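Local coordinates for D-alanyl-D-alanine carboxypeptidase DacB2 (Mycobacterium tuberculosis H37Rv, PDB 4RYE), which probably trims the D-Ala-D-Ala end of peptidoglycan stem peptides and acts in vitro as a serine-type D,D-carboxypeptidase on synthetic pentapeptides, at residues G18-W23 and P244-Q249; A215-V220 and G237-G242; R92-G97 and N108-M113. All coordinates share one frame; numbering follows the deposited sequence.

Contact 1. Residues G18-W23 and P244-Q249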
# COMPACT_ATOMS: atom_id res chain seq x y z
N GLY A 18 11.77 -10.15 -13.30
CA GLY A 18 10.42 -10.26 -12.79
C GLY A 18 9.47 -9.34 -13.54
O GLY A 18 9.90 -8.53 -14.35
N PRO A 19 8.16 -9.47 -13.27
CA PRO A 19 7.13 -8.70 -13.99
C PRO A 19 7.15 -7.20 -13.70
O PRO A 19 6.73 -6.43 -14.57
CB PRO A 19 5.82 -9.32 -13.49
CG PRO A 19 6.17 -9.96 -12.17
CD PRO A 19 7.56 -10.48 -12.38
N ALA A 20 7.60 -6.79 -12.52
CA ALA A 20 7.58 -5.37 -12.16
C ALA A 20 8.56 -4.57 -13.00
O ALA A 20 9.73 -4.94 -13.10
CB ALA A 20 7.89 -5.18 -10.67
N GLN A 21 8.11 -3.48 -13.62
CA GLN A 21 9.02 -2.68 -14.44
C GLN A 21 9.84 -1.66 -13.64
O GLN A 21 10.91 -1.26 -14.08
CB GLN A 21 8.29 -2.02 -15.62
CG GLN A 21 7.85 -3.03 -16.69
CD GLN A 21 9.01 -3.84 -17.22
OE1 GLN A 21 9.81 -3.33 -18.02
NE2 GLN A 21 9.13 -5.09 -16.79
N THR A 22 9.33 -1.23 -12.48
CA THR A 22 10.16 -0.48 -11.53
C THR A 22 10.00 -1.10 -10.16
O THR A 22 8.96 -1.65 -9.85
CB THR A 22 9.77 1.02 -11.41
OG1 THR A 22 8.61 1.14 -10.58
CG2 THR A 22 9.52 1.65 -12.80
N TRP A 23 11.04 -1.01 -9.33
CA TRP A 23 10.98 -1.57 -7.99
C TRP A 23 12.14 -1.03 -7.17
O TRP A 23 13.08 -0.43 -7.72
CB TRP A 23 10.98 -3.11 -8.01
CG TRP A 23 12.08 -3.73 -8.86
CD1 TRP A 23 11.97 -4.19 -10.14
CD2 TRP A 23 13.44 -3.95 -8.47
NE1 TRP A 23 13.18 -4.67 -10.58
CE2 TRP A 23 14.10 -4.53 -9.57
CE3 TRP A 23 14.17 -3.71 -7.30
CZ2 TRP A 23 15.45 -4.88 -9.54
CZ3 TRP A 23 15.52 -4.04 -7.27
CH2 TRP A 23 16.14 -4.62 -8.38
N PRO A 244 7.14 -15.45 -13.44
CA PRO A 244 6.96 -15.22 -12.00
C PRO A 244 5.74 -14.34 -11.77
O PRO A 244 5.47 -13.45 -12.58
CB PRO A 244 8.22 -14.46 -11.60
CG PRO A 244 9.24 -14.78 -12.67
CD PRO A 244 8.44 -14.94 -13.93
N THR A 245 5.00 -14.60 -10.69
CA THR A 245 3.88 -13.75 -10.29
C THR A 245 4.40 -12.61 -9.44
O THR A 245 5.59 -12.57 -9.11
CB THR A 245 2.87 -14.52 -9.43
OG1 THR A 245 3.50 -14.91 -8.20
CG2 THR A 245 2.37 -15.76 -10.17
N TYR A 246 3.53 -11.68 -9.06
CA TYR A 246 3.97 -10.60 -8.20
C TYR A 246 4.38 -11.16 -6.84
O TYR A 246 5.29 -10.63 -6.20
CB TYR A 246 2.90 -9.51 -8.08
CG TYR A 246 3.30 -8.20 -8.74
CD1 TYR A 246 3.89 -8.18 -10.00
CD2 TYR A 246 3.06 -6.98 -8.12
CE1 TYR A 246 4.25 -6.99 -10.62
CE2 TYR A 246 3.42 -5.78 -8.72
CZ TYR A 246 4.01 -5.79 -9.97
OH TYR A 246 4.37 -4.60 -10.58
N TRP A 247 3.73 -12.22 -6.39
CA TRP A 247 4.06 -12.81 -5.09
C TRP A 247 5.45 -13.44 -5.15
O TRP A 247 6.21 -13.36 -4.17
CB TRP A 247 3.03 -13.86 -4.64
CG TRP A 247 1.60 -13.36 -4.55
CD1 TRP A 247 0.51 -13.91 -5.16
CD2 TRP A 247 1.12 -12.23 -3.80
NE1 TRP A 247 -0.62 -13.19 -4.85
CE2 TRP A 247 -0.27 -12.15 -4.02
CE3 TRP A 247 1.73 -11.27 -2.98
CZ2 TRP A 247 -1.07 -11.16 -3.44
CZ3 TRP A 247 0.93 -10.28 -2.40
CH2 TRP A 247 -0.45 -10.24 -2.63
N ASP A 248 5.75 -14.06 -6.29
CA ASP A 248 7.05 -14.68 -6.53
C ASP A 248 8.17 -13.64 -6.48
O ASP A 248 9.17 -13.82 -5.78
CB ASP A 248 7.08 -15.40 -7.89
CG ASP A 248 6.28 -16.70 -7.89
OD1 ASP A 248 6.16 -17.34 -6.83
OD2 ASP A 248 5.78 -17.09 -8.97
N GLN A 249 8.00 -12.55 -7.23
CA GLN A 249 9.04 -11.54 -7.33
C GLN A 249 9.24 -10.81 -6.01
O GLN A 249 10.36 -10.43 -5.67
CB GLN A 249 8.74 -10.54 -8.47
CG GLN A 249 9.62 -9.30 -8.46
CD GLN A 249 9.54 -8.50 -9.76
OE1 GLN A 249 8.46 -8.32 -10.33
NE2 GLN A 249 10.69 -8.03 -10.23
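The capped first turn of helix 246-259 is laid here against the turn that leads into strand 22-27, with Gln249 and Tyr246 reaching across to Gly18, Pro19 and Ala20. Gln249 supplies the polar link. Its CG stands anti to the backbone N (chi1 168°) and the chain beyond runs extended, which carries the amide out to the opposing backbone. There OE1 accepts the Ala20 N-H at 2.8 Å, in the carbonyl plane and on a lone pair, along a nearly straight path of 163°. The same oxygen lies 3.1 Å from Pro19 CD, while the other arm of the amide, NE2, comes to 3.4 Å from Gly18 CA. Farther along, the Trp23 indole crosses the Gln249 side chain at about a right angle, its plane turned 56° from that of the amide. Tyr246 meets the turn with its ring: Pro19 CG arrives at the edge, 3.6 Å from CD1, and Ala20 CB packs at 3.6 Å from OH, itself weakly hydrogen-bonded to Lys217 O. The helix start that presents these groups is itself fixed by reciprocal bonds, Asp248 N giving its hydrogen to Thr245 OG1 and Thr245 N to Asp248 OD2, the latter met on the anti side and from out of the carboxylate plane. Met234 of strand 228-237 is touched by Ala20, Tyr246 and Gln249, which places the joint against the sheet. Packing a C-terminal helix on the sheet next to its N-terminal strand is characteristic of the penicillin-binding protein and serine beta-lactamase fold, and the Thr245-Asp248 pair forms a capping box.

Contact 2. Residues A215-V220 and G237-G242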
# COMPACT_ATOMS: atom_id res chain seq x y z
N ALA A 215 -2.30 1.68 -14.20
CA ALA A 215 -1.20 1.39 -13.28
C ALA A 215 -0.55 0.05 -13.54
O ALA A 215 0.60 -0.17 -13.14
CB ALA A 215 -1.70 1.43 -11.84
N ARG A 216 -1.29 -0.85 -14.18
CA ARG A 216 -0.95 -2.27 -14.17
C ARG A 216 -0.83 -2.73 -12.71
O ARG A 216 -1.55 -2.21 -11.85
CB ARG A 216 0.30 -2.55 -15.01
CG ARG A 216 0.09 -2.18 -16.48
CD ARG A 216 1.33 -2.33 -17.34
NE ARG A 216 1.02 -1.93 -18.71
CZ ARG A 216 1.83 -2.09 -19.75
NH1 ARG A 216 3.02 -2.66 -19.59
NH2 ARG A 216 1.44 -1.69 -20.95
N LYS A 217 0.04 -3.69 -12.41
CA LYS A 217 0.10 -4.20 -11.03
C LYS A 217 1.05 -3.40 -10.17
O LYS A 217 2.16 -3.09 -10.59
CB LYS A 217 0.51 -5.67 -10.99
CG LYS A 217 -0.34 -6.59 -11.85
CD LYS A 217 -0.09 -8.05 -11.50
CE LYS A 217 -0.46 -8.30 -10.05
NZ LYS A 217 -0.54 -9.72 -9.70
N THR A 218 0.61 -3.06 -8.96
CA THR A 218 1.50 -2.39 -8.01
C THR A 218 1.52 -3.13 -6.67
O THR A 218 0.59 -3.86 -6.33
CB THR A 218 1.10 -0.91 -7.78
OG1 THR A 218 -0.24 -0.86 -7.27
CG2 THR A 218 1.18 -0.11 -9.08
N PHE A 219 2.57 -2.91 -5.89
CA PHE A 219 2.66 -3.51 -4.58
C PHE A 219 3.69 -2.76 -3.76
O PHE A 219 4.71 -2.31 -4.29
CB PHE A 219 3.06 -4.99 -4.68
CG PHE A 219 3.29 -5.64 -3.34
CD1 PHE A 219 2.22 -6.08 -2.58
CD2 PHE A 219 4.57 -5.81 -2.84
CE1 PHE A 219 2.41 -6.69 -1.34
CE2 PHE A 219 4.78 -6.41 -1.60
CZ PHE A 219 3.70 -6.84 -0.85
N VAL A 220 3.40 -2.63 -2.48
CA VAL A 220 4.36 -2.12 -1.51
C VAL A 220 4.20 -2.98 -0.26
O VAL A 220 3.10 -3.38 0.08
CB VAL A 220 4.15 -0.62 -1.20
CG1 VAL A 220 2.76 -0.36 -0.57
CG2 VAL A 220 5.25 -0.11 -0.29
N GLY A 237 3.63 -3.52 -13.55
CA GLY A 237 3.99 -4.85 -13.98
C GLY A 237 2.83 -5.69 -14.44
O GLY A 237 1.69 -5.48 -14.01
N LEU A 238 3.11 -6.64 -15.33
CA LEU A 238 2.11 -7.60 -15.76
C LEU A 238 2.72 -9.00 -15.73
O LEU A 238 3.82 -9.22 -16.23
CB LEU A 238 1.61 -7.27 -17.17
CG LEU A 238 0.78 -5.99 -17.29
CD1 LEU A 238 0.43 -5.72 -18.75
CD2 LEU A 238 -0.48 -6.07 -16.44
N VAL A 239 1.99 -9.95 -15.14
CA VAL A 239 2.45 -11.33 -15.06
C VAL A 239 2.21 -12.08 -16.37
O VAL A 239 1.10 -12.08 -16.90
CB VAL A 239 1.77 -12.09 -13.90
CG1 VAL A 239 2.26 -13.53 -13.85
CG2 VAL A 239 2.03 -11.39 -12.59
N LYS A 240 3.26 -12.71 -16.88
CA LYS A 240 3.14 -13.51 -18.10
C LYS A 240 2.89 -14.98 -17.73
O LYS A 240 3.33 -15.43 -16.67
CB LYS A 240 4.41 -13.37 -18.94
CG LYS A 240 4.75 -11.92 -19.24
CD LYS A 240 6.18 -11.75 -19.73
CE LYS A 240 6.61 -10.28 -19.71
NZ LYS A 240 6.80 -9.73 -18.32
N GLU A 241 2.18 -15.70 -18.60
CA GLU A 241 1.94 -17.12 -18.40
C GLU A 241 3.26 -17.85 -18.16
O GLU A 241 4.22 -17.68 -18.92
CB GLU A 241 1.21 -17.73 -19.61
N GLY A 242 3.32 -18.64 -17.09
CA GLY A 242 4.53 -19.37 -16.76
C GLY A 242 5.69 -18.48 -16.35
O GLY A 242 6.83 -18.94 -16.27
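Lys217 and Gly237 form an antiparallel, hydrogen-bonded pair, and two backbone bonds of unequal strength join them. Lys217 N donates to Gly237 O at 2.9 Å, in the plane of that carbonyl and on a lone pair, with an N-H...O angle of 155°. The return bond, from Gly237 N to Lys217 O, is weak at 3.3 Å. Lys217 O has a second, also weak, partner in the hydroxyl of Tyr246, so two modest bonds share this acceptor. Carbon atoms of the opposing segment also crowd Gly237 O: Lys217 CB and CG both stand 3.2 Å from it, and Arg216 CB lies at 3.4 Å.

Van der Waals contacts of the side chains flank the pair. Arg216 is extended from CG to NE and crosses Leu238 at about a right angle, with CD 3.7 Å from Leu238 CG. Leu238 CD1 then rests over one face of the guanidinium, offset toward its rim. Lys217 CD lies anti to CA (chi2 -166°) and reaches Val239 CG2 at 4.1 Å, a loose touch.

At Lys217 the chain turns a corner into strand 218-225, which runs between strands 204-212 and 228-237. Thr218 OG1 bonds to Pro45 O, Arg216 touches Tyr236, and Lys217 packs on Tyr211. Phe219, on strand 218-225, touches Tyr246 and Trp247 of helix 246-259. The pair thus lies where strand 228-237 ends and its chain leaves the sheet for that helix.

Contact 3. Residues R92-G97 and N108-M113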
# COMPACT_ATOMS: atom_id res chain seq x y z
N ARG A 92 -12.13 2.49 12.44
CA ARG A 92 -11.37 1.24 12.49
C ARG A 92 -11.95 0.24 11.50
O ARG A 92 -11.21 -0.37 10.72
CB ARG A 92 -11.38 0.64 13.91
CG ARG A 92 -10.70 -0.74 14.02
CD ARG A 92 -9.26 -0.66 13.55
NE ARG A 92 -8.56 -1.94 13.51
CZ ARG A 92 -7.76 -2.38 14.48
NH1 ARG A 92 -7.55 -1.64 15.57
NH2 ARG A 92 -7.15 -3.55 14.36
N GLN A 93 -13.27 0.09 11.51
CA GLN A 93 -13.94 -0.81 10.59
C GLN A 93 -13.62 -0.42 9.15
O GLN A 93 -13.36 -1.28 8.32
CB GLN A 93 -15.46 -0.80 10.81
CG GLN A 93 -15.91 -1.54 12.06
CD GLN A 93 -17.33 -1.20 12.49
OE1 GLN A 93 -17.92 -0.22 12.03
NE2 GLN A 93 -17.88 -2.02 13.37
N LEU A 94 -13.63 0.88 8.87
CA LEU A 94 -13.37 1.34 7.51
C LEU A 94 -11.91 1.12 7.13
O LEU A 94 -11.62 0.77 5.98
CB LEU A 94 -13.79 2.80 7.32
CG LEU A 94 -15.30 3.11 7.42
CD1 LEU A 94 -15.59 4.61 7.35
CD2 LEU A 94 -16.05 2.38 6.33
N LEU A 95 -11.00 1.30 8.09
CA LEU A 95 -9.57 1.07 7.83
C LEU A 95 -9.26 -0.41 7.58
O LEU A 95 -8.41 -0.73 6.74
CB LEU A 95 -8.71 1.61 8.99
CG LEU A 95 -8.51 3.12 9.00
CD1 LEU A 95 -7.94 3.57 10.34
CD2 LEU A 95 -7.58 3.51 7.88
N ASP A 96 -9.96 -1.30 8.28
CA ASP A 96 -9.85 -2.73 8.01
C ASP A 96 -10.32 -3.04 6.60
O ASP A 96 -9.67 -3.79 5.88
CB ASP A 96 -10.68 -3.56 9.01
CG ASP A 96 -10.07 -3.57 10.41
OD1 ASP A 96 -8.86 -3.33 10.53
OD2 ASP A 96 -10.81 -3.83 11.38
N GLY A 97 -11.48 -2.48 6.23
CA GLY A 97 -12.01 -2.66 4.89
C GLY A 97 -11.04 -2.11 3.85
O GLY A 97 -10.78 -2.75 2.82
N ASN A 108 -13.81 5.79 0.08
CA ASN A 108 -14.66 6.95 -0.10
C ASN A 108 -15.41 7.35 1.18
O ASN A 108 -15.72 8.52 1.38
CB ASN A 108 -15.61 6.75 -1.30
CG ASN A 108 -14.86 6.66 -2.62
OD1 ASN A 108 -13.77 7.22 -2.75
ND2 ASN A 108 -15.43 5.96 -3.59
N THR A 109 -15.67 6.37 2.04
CA THR A 109 -16.37 6.64 3.29
C THR A 109 -15.42 7.26 4.31
O THR A 109 -15.82 8.10 5.11
CB THR A 109 -17.08 5.38 3.84
OG1 THR A 109 -17.84 4.76 2.79
CG2 THR A 109 -18.05 5.76 4.97
N LEU A 110 -14.16 6.85 4.28
CA LEU A 110 -13.13 7.52 5.06
C LEU A 110 -12.96 8.96 4.59
O LEU A 110 -12.81 9.87 5.39
CB LEU A 110 -11.80 6.77 4.97
CG LEU A 110 -11.72 5.52 5.85
CD1 LEU A 110 -10.47 4.69 5.51
CD2 LEU A 110 -11.74 5.88 7.34
N ALA A 111 -13.00 9.16 3.27
CA ALA A 111 -12.87 10.51 2.72
C ALA A 111 -14.03 11.39 3.19
O ALA A 111 -13.86 12.58 3.42
CB ALA A 111 -12.81 10.47 1.21
N HIS A 112 -15.21 10.78 3.31
CA HIS A 112 -16.38 11.44 3.88
C HIS A 112 -16.06 11.95 5.30
O HIS A 112 -16.27 13.13 5.59
CB HIS A 112 -17.58 10.47 3.86
CG HIS A 112 -18.84 11.00 4.49
ND1 HIS A 112 -20.05 10.34 4.37
CD2 HIS A 112 -19.08 12.09 5.25
CE1 HIS A 112 -20.98 11.01 5.02
NE2 HIS A 112 -20.42 12.08 5.57
N MSE A 113 -15.55 11.07 6.16
CA MSE A 113 -15.15 11.46 7.52
C MSE A 113 -14.08 12.55 7.54
O MSE A 113 -14.01 13.33 8.48
CB MSE A 113 -14.63 10.25 8.31
CG MSE A 113 -15.64 9.15 8.47
SE MSE A 113 -15.02 7.70 9.64
CE MSE A 113 -14.95 8.75 11.29
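Helix segments 92-97 and 108-113 run roughly antiparallel, their axes 9.9 Å apart at closest approach and their directions 145° from each other, with the CA atoms of Leu94 and Leu110 the nearest, 6.7 Å apart. Leu94 is the central side chain. Its CG lies anti to the carbonyl carbon (chi1 -66°), and the two methyls beyond reach the second helix. CD1 meets Thr109 CG2 at 3.6 Å and the selenium of Met113, a selenomethionine, at 3.9 Å. The Leu94 and Thr109 side chains cross at about a right angle; Thr109 CG2, anti to its backbone N, is the methyl that meets the leucine, while OG1 bonds to Asp105 O. Nearer the backbone, Leu94 CB packs 3.7 Å from Leu110 CD2. The other methyl of Leu110, CD1, turns to Leu95 CD2 at 3.9 Å.

Neighbouring elements continue this packing: Val67 of strand 66-68 touches Leu94, Thr109 and Met113, and Leu95 also reaches Ala54, Ala57 and Leu58 of helix 50-60. The contact joins helices 91-100 and 104-113 of the helical region, with the Leu110 side chain about 8 Å from that of Lys50, the proton acceptor by similarity. No hydrogen bond or salt bridge spans the two segments. Their association is therefore apolar, built from branched side chains and the selenomethionine that replaces the natural methionine at 113, and held by van der Waals contact.

Contacts 1 and 2 are neighbours, with centres 6 Å apart, whereas contact 3 lies across the centre of the chain, about 30 Å from contact 1 and 27 Å from contact 2, centre to centre. The first two share the six-stranded antiparallel sheet and touch directly: Pro19 CB packs on Leu238 O, and Pro244 O lies beside Val239 CG1. Along the chain, contact 1 brings together ends more than 200 residues apart, and the other two close within that span, contact 3 before contact 2. This reflects the two-part build of the family, a sheet-based region completed by both chain ends and a helical region inserted between its strands; the probable active-site residues Ser47, Lys50 and Ser102 also fall within contact 1's span.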